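Long-range contact in aldehyde dehydrogenase 12 (Zea mays, PDB 6D97), which probably oxidises L-glutamate gamma-semialdehyde to glutamate with NAD+, the last step of proline catabolism in plants: residues F85-H98 with G211-V223. Sequence-based numbering, arbitrary orientation.
Sequences FMESLSKCPKHGLH and GALYMGNKPVLKV. With NAD (nicotinamide-adenine-dinucleotide), chain E.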
ATOM      1  N   PHE A  85      11.536 -34.154 -16.681  1.00 35.67           N
ATOM      2  CA  PHE A  85      11.045 -33.093 -15.809  1.00 27.30           C
ATOM      3  C   PHE A  85      12.177 -32.170 -15.374  1.00 28.03           C
ATOM      4  O   PHE A  85      11.998 -30.946 -15.318  1.00 36.46           O
ATOM      5  CB  PHE A  85      10.326 -33.696 -14.602  1.00 28.91           C
ATOM      6  CG  PHE A  85       9.034 -34.374 -14.953  1.00 28.88           C
ATOM      7  CD1 PHE A  85       7.853 -33.652 -15.024  1.00 29.24           C
ATOM      8  CD2 PHE A  85       9.001 -35.732 -15.226  1.00 32.20           C
ATOM      9  CE1 PHE A  85       6.660 -34.271 -15.355  1.00 33.67           C
ATOM     10  CE2 PHE A  85       7.810 -36.359 -15.558  1.00 32.03           C
ATOM     11  CZ  PHE A  85       6.638 -35.628 -15.621  1.00 27.49           C
ATOM     12  N   MET A  86      13.349 -32.736 -15.078  1.00 30.83           N
ATOM     13  CA  MET A  86      14.530 -31.919 -14.810  1.00 30.22           C
ATOM     14  C   MET A  86      14.856 -31.025 -16.001  1.00 33.85           C
ATOM     15  O   MET A  86      15.092 -29.821 -15.845  1.00 32.94           O
ATOM     16  CB  MET A  86      15.723 -32.815 -14.481  1.00 30.48           C
ATOM     17  CG  MET A  86      15.634 -33.542 -13.156  1.00 36.93           C
ATOM     18  SD  MET A  86      16.792 -34.923 -13.104  1.00 54.34           S
ATOM     19  CE  MET A  86      18.323 -34.093 -13.519  1.00 48.17           C
ATOM     20  N   GLU A  87      14.875 -31.604 -17.206  1.00 35.48           N
ATOM     21  CA  GLU A  87      15.218 -30.832 -18.397  1.00 42.33           C
ATOM     22  C   GLU A  87      14.211 -29.716 -18.642  1.00 40.66           C
ATOM     23  O   GLU A  87      14.586 -28.610 -19.047  1.00 45.65           O
ATOM     24  CB  GLU A  87      15.300 -31.752 -19.615  1.00 42.92           C
ATOM     25  N   SER A  88      12.928 -29.986 -18.399  1.00 32.42           N
ATOM     26  CA  SER A  88      11.903 -28.973 -18.619  1.00 29.36           C
ATOM     27  C   SER A  88      12.046 -27.820 -17.634  1.00 37.48           C
ATOM     28  O   SER A  88      11.883 -26.653 -18.009  1.00 36.32           O
ATOM     29  CB  SER A  88      10.517 -29.605 -18.508  1.00 31.27           C
ATOM     30  OG  SER A  88       9.499 -28.686 -18.864  1.00 27.91           O
ATOM     31  N   LEU A  89      12.352 -28.126 -16.372  1.00 41.49           N
ATOM     32  CA  LEU A  89      12.527 -27.071 -15.380  1.00 46.57           C
ATOM     33  C   LEU A  89      13.779 -26.254 -15.664  1.00 40.13           C
ATOM     34  O   LEU A  89      13.781 -25.029 -15.492  1.00 48.73           O
ATOM     35  CB  LEU A  89      12.581 -27.669 -13.974  1.00 40.06           C
ATOM     36  CG  LEU A  89      11.258 -28.026 -13.299  1.00 44.66           C
ATOM     37  CD1 LEU A  89      11.510 -28.937 -12.108  1.00 44.79           C
ATOM     38  CD2 LEU A  89      10.552 -26.758 -12.863  1.00 22.43           C
ATOM     39  N   SER A  90      14.850 -26.911 -16.120  1.00 35.86           N
ATOM     40  CA  SER A  90      16.101 -26.210 -16.383  1.00 35.84           C
ATOM     41  C   SER A  90      15.972 -25.195 -17.513  1.00 31.38           C
ATOM     42  O   SER A  90      16.835 -24.319 -17.643  1.00 32.58           O
ATOM     43  CB  SER A  90      17.209 -27.214 -16.711  1.00 40.76           C
ATOM     44  OG  SER A  90      17.148 -27.608 -18.069  1.00 44.71           O
ATOM     45  N   LYS A  91      14.918 -25.288 -18.329  1.00 30.34           N
ATOM     46  CA  LYS A  91      14.706 -24.305 -19.386  1.00 36.16           C
ATOM     47  C   LYS A  91      14.278 -22.951 -18.838  1.00 39.74           C
ATOM     48  O   LYS A  91      14.398 -21.944 -19.544  1.00 39.42           O
ATOM     49  CB  LYS A  91      13.668 -24.820 -20.387  1.00 37.43           C
ATOM     50  CG  LYS A  91      14.200 -25.926 -21.279  1.00 50.21           C
ATOM     51  CD  LYS A  91      13.151 -26.468 -22.233  1.00 49.44           C
ATOM     52  CE  LYS A  91      13.688 -27.698 -22.947  1.00 55.35           C
ATOM     53  NZ  LYS A  91      12.929 -28.006 -24.186  1.00 59.44           N
ATOM     54  N   CYS A  92      13.801 -22.898 -17.597  1.00 32.55           N
ATOM     55  CA  CYS A  92      13.391 -21.638 -16.997  1.00 25.63           C
ATOM     56  C   CYS A  92      14.558 -21.022 -16.237  1.00 22.56           C
ATOM     57  O   CYS A  92      15.013 -21.608 -15.244  1.00 34.53           O
ATOM     58  CB  CYS A  92      12.214 -21.844 -16.060  1.00 23.60           C
ATOM     59  SG  CYS A  92      11.609 -20.307 -15.312  1.00 28.94           S
ATOM     60  N   PRO A  93      15.058 -19.858 -16.645  1.00 39.67           N
ATOM     61  CA  PRO A  93      16.154 -19.220 -15.909  1.00 34.70           C
ATOM     62  C   PRO A  93      15.655 -18.644 -14.592  1.00 30.86           C
ATOM     63  O   PRO A  93      14.454 -18.568 -14.327  1.00 25.59           O
ATOM     64  CB  PRO A  93      16.614 -18.114 -16.859  1.00 34.56           C
ATOM     65  CG  PRO A  93      15.355 -17.730 -17.574  1.00 31.12           C
ATOM     66  CD  PRO A  93      14.567 -19.009 -17.745  1.00 38.81           C
ATOM     67  N   LYS A  94      16.605 -18.216 -13.761  1.00 25.24           N
ATOM     68  CA  LYS A  94      16.232 -17.692 -12.454  1.00 33.11           C
ATOM     69  C   LYS A  94      15.556 -16.331 -12.545  1.00 34.33           C
ATOM     70  O   LYS A  94      14.934 -15.899 -11.567  1.00 31.74           O
ATOM     71  CB  LYS A  94      17.458 -17.628 -11.548  1.00 34.96           C
ATOM     72  CG  LYS A  94      17.827 -18.976 -10.961  1.00 31.11           C
ATOM     73  CD  LYS A  94      19.094 -18.905 -10.127  1.00 32.03           C
ATOM     74  CE  LYS A  94      20.335 -18.977 -10.996  1.00 29.66           C
ATOM     75  NZ  LYS A  94      21.587 -19.105 -10.202  1.00 35.78           N
ATOM     76  N   HIS A  95      15.651 -15.647 -13.689  1.00 24.55           N
ATOM     77  CA  HIS A  95      14.880 -14.431 -13.911  1.00 19.73           C
ATOM     78  C   HIS A  95      13.532 -14.704 -14.571  1.00 26.79           C
ATOM     79  O   HIS A  95      12.906 -13.772 -15.091  1.00 19.58           O
ATOM     80  CB  HIS A  95      15.686 -13.403 -14.720  1.00 24.06           C
ATOM     81  CG  HIS A  95      16.560 -13.991 -15.783  1.00 29.00           C
ATOM     82  ND1 HIS A  95      16.151 -14.142 -17.089  1.00 28.92           N
ATOM     83  CD2 HIS A  95      17.843 -14.424 -15.739  1.00 28.19           C
ATOM     84  CE1 HIS A  95      17.132 -14.666 -17.800  1.00 30.05           C
ATOM     85  NE2 HIS A  95      18.171 -14.846 -17.006  1.00 27.89           N
ATOM     86  N   GLY A  96      13.077 -15.955 -14.551  1.00 25.88           N
ATOM     87  CA  GLY A  96      11.691 -16.283 -14.805  1.00 19.38           C
ATOM     88  C   GLY A  96      11.334 -16.408 -16.275  1.00 33.62           C
ATOM     89  O   GLY A  96      12.084 -16.033 -17.179  1.00 28.71           O
ATOM     90  N   LEU A  97      10.148 -16.979 -16.510  1.00 35.68           N
ATOM     91  CA  LEU A  97       9.542 -16.895 -17.833  1.00 26.35           C
ATOM     92  C   LEU A  97       9.200 -15.455 -18.170  1.00 24.56           C
ATOM     93  O   LEU A  97       9.182 -15.074 -19.346  1.00 20.61           O
ATOM     94  CB  LEU A  97       8.291 -17.773 -17.905  1.00 24.42           C
ATOM     95  CG  LEU A  97       8.484 -19.265 -17.643  1.00 34.81           C
ATOM     96  CD1 LEU A  97       7.212 -20.043 -17.922  1.00 20.62           C
ATOM     97  CD2 LEU A  97       9.616 -19.779 -18.508  1.00 21.37           C
ATOM     98  N   HIS A  98       8.926 -14.646 -17.149  1.00 21.85           N
ATOM     99  CA  HIS A  98       8.763 -13.208 -17.287  1.00 20.10           C
ATOM    100  C   HIS A  98       8.981 -12.583 -15.916  1.00 28.22           C
ATOM    101  O   HIS A  98       8.947 -13.266 -14.889  1.00 31.82           O
ATOM    102  CB  HIS A  98       7.382 -12.841 -17.844  1.00 20.93           C
ATOM    103  CG  HIS A  98       6.244 -13.259 -16.964  1.00 23.23           C
ATOM    104  ND1 HIS A  98       5.574 -14.453 -17.126  1.00 26.92           N
ATOM    105  CD2 HIS A  98       5.665 -12.645 -15.906  1.00 24.96           C
ATOM    106  CE1 HIS A  98       4.626 -14.553 -16.212  1.00 19.94           C
ATOM    107  NE2 HIS A  98       4.664 -13.471 -15.455  1.00 28.00           N
ATOM    108  N   GLY A 211      -0.940 -18.889  -9.222  1.00 23.85           N
ATOM    109  CA  GLY A 211      -0.090 -17.936  -8.525  1.00 19.90           C
ATOM    110  C   GLY A 211       1.357 -18.024  -8.962  1.00 24.90           C
ATOM    111  O   GLY A 211       2.001 -17.009  -9.239  1.00 24.61           O
ATOM    112  N   ALA A 212       1.882 -19.249  -9.052  1.00 20.44           N
ATOM    113  CA  ALA A 212       3.250 -19.435  -9.519  1.00 22.39           C
ATOM    114  C   ALA A 212       3.425 -18.890 -10.932  1.00 29.90           C
ATOM    115  O   ALA A 212       4.395 -18.177 -11.219  1.00 26.76           O
ATOM    116  CB  ALA A 212       3.630 -20.915  -9.462  1.00 28.43           C
ATOM    117  N   LEU A 213       2.486 -19.206 -11.828  1.00 21.69           N
ATOM    118  CA  LEU A 213       2.592 -18.735 -13.204  1.00 22.38           C
ATOM    119  C   LEU A 213       2.468 -17.219 -13.285  1.00 27.81           C
ATOM    120  O   LEU A 213       3.187 -16.575 -14.061  1.00 30.43           O
ATOM    121  CB  LEU A 213       1.528 -19.402 -14.074  1.00 18.39           C
ATOM    122  CG  LEU A 213       1.755 -20.878 -14.398  1.00 21.69           C
ATOM    123  CD1 LEU A 213       0.506 -21.489 -15.027  1.00 19.73           C
ATOM    124  CD2 LEU A 213       2.951 -21.032 -15.314  1.00 19.19           C
ATOM    125  N   TYR A 214       1.566 -16.633 -12.491  1.00 16.80           N
ATOM    126  CA  TYR A 214       1.343 -15.189 -12.545  1.00 28.64           C
ATOM    127  C   TYR A 214       2.634 -14.414 -12.315  1.00 20.59           C
ATOM    128  O   TYR A 214       2.924 -13.448 -13.031  1.00 20.46           O
ATOM    129  CB  TYR A 214       0.305 -14.766 -11.504  1.00 16.06           C
ATOM    130  CG  TYR A 214      -1.113 -15.228 -11.748  1.00 24.82           C
ATOM    131  CD1 TYR A 214      -1.552 -15.559 -13.025  1.00 22.20           C
ATOM    132  CD2 TYR A 214      -2.017 -15.324 -10.695  1.00 20.81           C
ATOM    133  CE1 TYR A 214      -2.852 -15.977 -13.245  1.00 19.92           C
ATOM    134  CE2 TYR A 214      -3.315 -15.745 -10.900  1.00 16.16           C
ATOM    135  CZ  TYR A 214      -3.732 -16.068 -12.177  1.00 19.94           C
ATOM    136  OH  TYR A 214      -5.030 -16.483 -12.379  1.00 21.25           O
ATOM    137  N   MET A 215       3.419 -14.817 -11.316  1.00 22.58           N
ATOM    138  CA  MET A 215       4.600 -14.052 -10.939  1.00 16.12           C
ATOM    139  C   MET A 215       5.795 -14.316 -11.843  1.00 27.76           C
ATOM    140  O   MET A 215       6.828 -13.656 -11.681  1.00 24.04           O
ATOM    141  CB  MET A 215       4.980 -14.345  -9.487  1.00 19.11           C
ATOM    142  CG  MET A 215       3.860 -14.064  -8.499  1.00 27.49           C
ATOM    143  SD  MET A 215       3.090 -12.451  -8.749  1.00 21.12           S
ATOM    144  CE  MET A 215       4.455 -11.352  -8.380  1.00 26.49           C
ATOM    145  N   GLY A 216       5.687 -15.253 -12.774  1.00 25.70           N
ATOM    146  CA  GLY A 216       6.736 -15.521 -13.726  1.00 21.97           C
ATOM    147  C   GLY A 216       7.533 -16.796 -13.506  1.00 33.23           C
ATOM    148  O   GLY A 216       8.610 -16.935 -14.101  1.00 22.70           O
ATOM    149  N   ASN A 217       7.049 -17.718 -12.682  1.00 29.18           N
ATOM    150  CA  ASN A 217       7.743 -18.974 -12.450  1.00 19.70           C
ATOM    151  C   ASN A 217       7.319 -20.021 -13.476  1.00 21.18           C
ATOM    152  O   ASN A 217       6.307 -19.878 -14.169  1.00 26.30           O
ATOM    153  CB  ASN A 217       7.468 -19.491 -11.037  1.00 27.13           C
ATOM    154  CG  ASN A 217       7.767 -18.458  -9.966  1.00 19.89           C
ATOM    155  OD1 ASN A 217       8.923 -18.240  -9.607  1.00 21.32           O
ATOM    156  ND2 ASN A 217       6.723 -17.819  -9.448  1.00 24.34           N
ATOM    157  N   LYS A 218       8.120 -21.081 -13.574  1.00 19.51           N
ATOM    158  CA  LYS A 218       7.726 -22.275 -14.314  1.00 21.75           C
ATOM    159  C   LYS A 218       7.568 -23.419 -13.325  1.00 23.11           C
ATOM    160  O   LYS A 218       8.573 -23.939 -12.817  1.00 24.17           O
ATOM    161  CB  LYS A 218       8.742 -22.638 -15.398  1.00 21.81           C
ATOM    162  CG  LYS A 218       8.445 -23.970 -16.064  1.00 21.67           C
ATOM    163  CD  LYS A 218       9.230 -24.173 -17.337  1.00 29.21           C
ATOM    164  CE  LYS A 218       8.842 -25.497 -17.977  1.00 35.41           C
ATOM    165  NZ  LYS A 218       9.501 -25.698 -19.297  1.00 25.96           N
ATOM    166  N   PRO A 219       6.345 -23.821 -13.003  1.00 25.02           N
ATOM    167  CA  PRO A 219       6.146 -24.853 -11.986  1.00 23.40           C
ATOM    168  C   PRO A 219       6.022 -26.251 -12.563  1.00 29.83           C
ATOM    169  O   PRO A 219       5.602 -26.462 -13.703  1.00 30.49           O
ATOM    170  CB  PRO A 219       4.823 -24.424 -11.339  1.00 19.42           C
ATOM    171  CG  PRO A 219       4.057 -23.846 -12.485  1.00 21.57           C
ATOM    172  CD  PRO A 219       5.072 -23.218 -13.425  1.00 23.25           C
ATOM    173  N   VAL A 220       6.410 -27.217 -11.739  1.00 34.80           N
ATOM    174  CA  VAL A 220       6.024 -28.609 -11.915  1.00 36.56           C
ATOM    175  C   VAL A 220       5.026 -28.928 -10.812  1.00 35.58           C
ATOM    176  O   VAL A 220       5.286 -28.662  -9.630  1.00 31.21           O
ATOM    177  CB  VAL A 220       7.240 -29.555 -11.889  1.00 37.86           C
ATOM    178  CG1 VAL A 220       8.016 -29.439 -10.578  1.00 33.09           C
ATOM    179  CG2 VAL A 220       6.794 -30.986 -12.139  1.00 23.32           C
ATOM    180  N   LEU A 221       3.860 -29.430 -11.201  1.00 21.55           N
ATOM    181  CA  LEU A 221       2.751 -29.636 -10.282  1.00 21.21           C
ATOM    182  C   LEU A 221       2.567 -31.123 -10.018  1.00 24.41           C
ATOM    183  O   LEU A 221       2.455 -31.918 -10.956  1.00 26.66           O
ATOM    184  CB  LEU A 221       1.459 -29.035 -10.837  1.00 23.73           C
ATOM    185  CG  LEU A 221       0.205 -29.392 -10.037  1.00 32.75           C
ATOM    186  CD1 LEU A 221       0.252 -28.818  -8.629  1.00 20.08           C
ATOM    187  CD2 LEU A 221      -1.038 -28.921 -10.759  1.00 35.36           C
ATOM    188  N   LYS A 222       2.538 -31.491  -8.742  1.00 31.60           N
ATOM    189  CA  LYS A 222       2.297 -32.866  -8.327  1.00 26.55           C
ATOM    190  C   LYS A 222       1.102 -32.888  -7.386  1.00 25.83           C
ATOM    191  O   LYS A 222       1.118 -32.229  -6.339  1.00 25.65           O
ATOM    192  CB  LYS A 222       3.534 -33.461  -7.652  1.00 22.81           C
ATOM    193  CG  LYS A 222       3.406 -34.928  -7.283  1.00 32.27           C
ATOM    194  CD  LYS A 222       3.617 -35.129  -5.793  1.00 40.30           C
ATOM    195  CE  LYS A 222       3.653 -36.603  -5.424  1.00 39.73           C
ATOM    196  NZ  LYS A 222       2.312 -37.240  -5.548  1.00 36.61           N
ATOM    197  N   VAL A 223       0.071 -33.636  -7.762  1.00 28.42           N
ATOM    198  CA  VAL A 223      -1.117 -33.834  -6.943  1.00 28.31           C
ATOM    199  C   VAL A 223      -1.163 -35.300  -6.538  1.00 32.27           C
ATOM    200  O   VAL A 223      -0.774 -36.177  -7.318  1.00 32.54           O
ATOM    201  CB  VAL A 223      -2.400 -33.419  -7.694  1.00 22.11           C
ATOM    202  CG1 VAL A 223      -3.639 -33.619  -6.826  1.00 27.33           C
ATOM    203  CG2 VAL A 223      -2.290 -31.969  -8.154  1.00 23.36           C
TER
HETATM  204  PA  NAD E 601       0.935 -35.950   2.642  0.70 41.48           P
HETATM  205  O1A NAD E 601       2.121 -35.212   3.340  0.70 44.06           O
HETATM  206  O2A NAD E 601       0.731 -37.368   2.859  0.70 42.74           O
HETATM  207  O5B NAD E 601       0.888 -36.031   1.168  0.70 33.82           O
HETATM  208  C5B NAD E 601       0.659 -34.864   0.414  0.70 25.30           C
HETATM  209  C4B NAD E 601       1.425 -34.819  -0.904  0.70 29.69           C
HETATM  210  O4B NAD E 601       2.831 -34.806  -0.723  0.70 31.80           O
HETATM  211  C3B NAD E 601       1.075 -35.934  -1.834  0.70 25.90           C
HETATM  212  O3B NAD E 601       1.021 -35.488  -3.134  0.70 20.41           O
HETATM  213  C2B NAD E 601       2.192 -36.867  -1.643  0.70 27.66           C
HETATM  214  O2B NAD E 601       2.372 -37.653  -2.758  0.70 25.50           O
HETATM  215  C1B NAD E 601       3.313 -35.923  -1.422  0.70 25.13           C
HETATM  216  N9A NAD E 601       4.451 -36.464  -0.709  0.70 23.84           N
HETATM  217  C8A NAD E 601       4.460 -37.350   0.353  0.70 15.63           C
HETATM  218  N7A NAD E 601       5.724 -37.566   0.733  0.70 26.23           N
HETATM  219  C5A NAD E 601       6.584 -36.815  -0.062  0.70 25.45           C
HETATM  220  C6A NAD E 601       7.953 -36.640  -0.126  0.70 30.42           C
HETATM  221  N6A NAD E 601       8.802 -37.347   0.792  0.70 26.47           N
HETATM  222  N1A NAD E 601       8.489 -35.817  -1.039  0.70 28.10           N
HETATM  223  C2A NAD E 601       7.716 -35.133  -1.921  0.70 27.52           C
HETATM  224  N3A NAD E 601       6.366 -35.279  -1.890  0.70 30.40           N
HETATM  225  C4A NAD E 601       5.786 -36.097  -0.987  0.70 22.24           C
HETATM  226  O3  NAD E 601      -0.444 -35.515   2.901  0.70 46.70           O
HETATM  227  PN  NAD E 601      -1.594 -36.363   3.596  0.70 46.70           P
HETATM  228  O1N NAD E 601      -2.719 -35.289   3.825  0.70 43.12           O
HETATM  229  O2N NAD E 601      -2.135 -37.417   2.674  0.70 38.01           O
HETATM  230  O5D NAD E 601      -1.220 -36.953   4.929  0.70 43.72           O
HETATM  231  O   HOH W   1       8.150 -27.800 -20.731  1.00 33.49           O
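Lys218 and Ser88 carry the main polar link. The lysine leaves strand 218-223 with CG anti to the backbone N (chi1 173°) and runs extended to the C-terminal part of helix 83-90. Its NZ donates to Ser88 O at 2.9 Å, from above the carbonyl plane, and to Ser88 OG at 3.0 Å. OG is also hydrogen-bonded to Asp249. An alanine in place of Lys218 would probably leave Ser88 O and OG without their shared ammonium donor, and lose the chain that reaches across to helix 83-90.

A second set of bonds holds the turn after helix 203-214. His98 NE2 donates to Tyr214 O at 3.0 Å, with the acceptor close to the ring plane; Arg106 holds ND1. Gly216 CA lies over one face of this imidazole in a CH-pi contact, 3.5 Å from its centroid. Gly216 closes the helix as a Schellman motif, and its O accepts from Leu97 N.

Apolar contacts join other side chains. Cys92 CB meets Lys218 CB at 3.6 Å, with Leu97 CD1 also against that CB. Val220 splits its methyls: CG1 meets Leu89 CD1 at 3.8 Å, CG2 meets Phe85 CD1.

Further along the strand, Lys222 NZ donates to O2B of the NAD adenosine ribose, and weakly to O3B. Segment 85-90 of helix 83-90 thus packs on the NAD-binding Rossmann-type sheet, its axis at 154° to that of strand 218-223, which lies between strands 191-196 and 249-251.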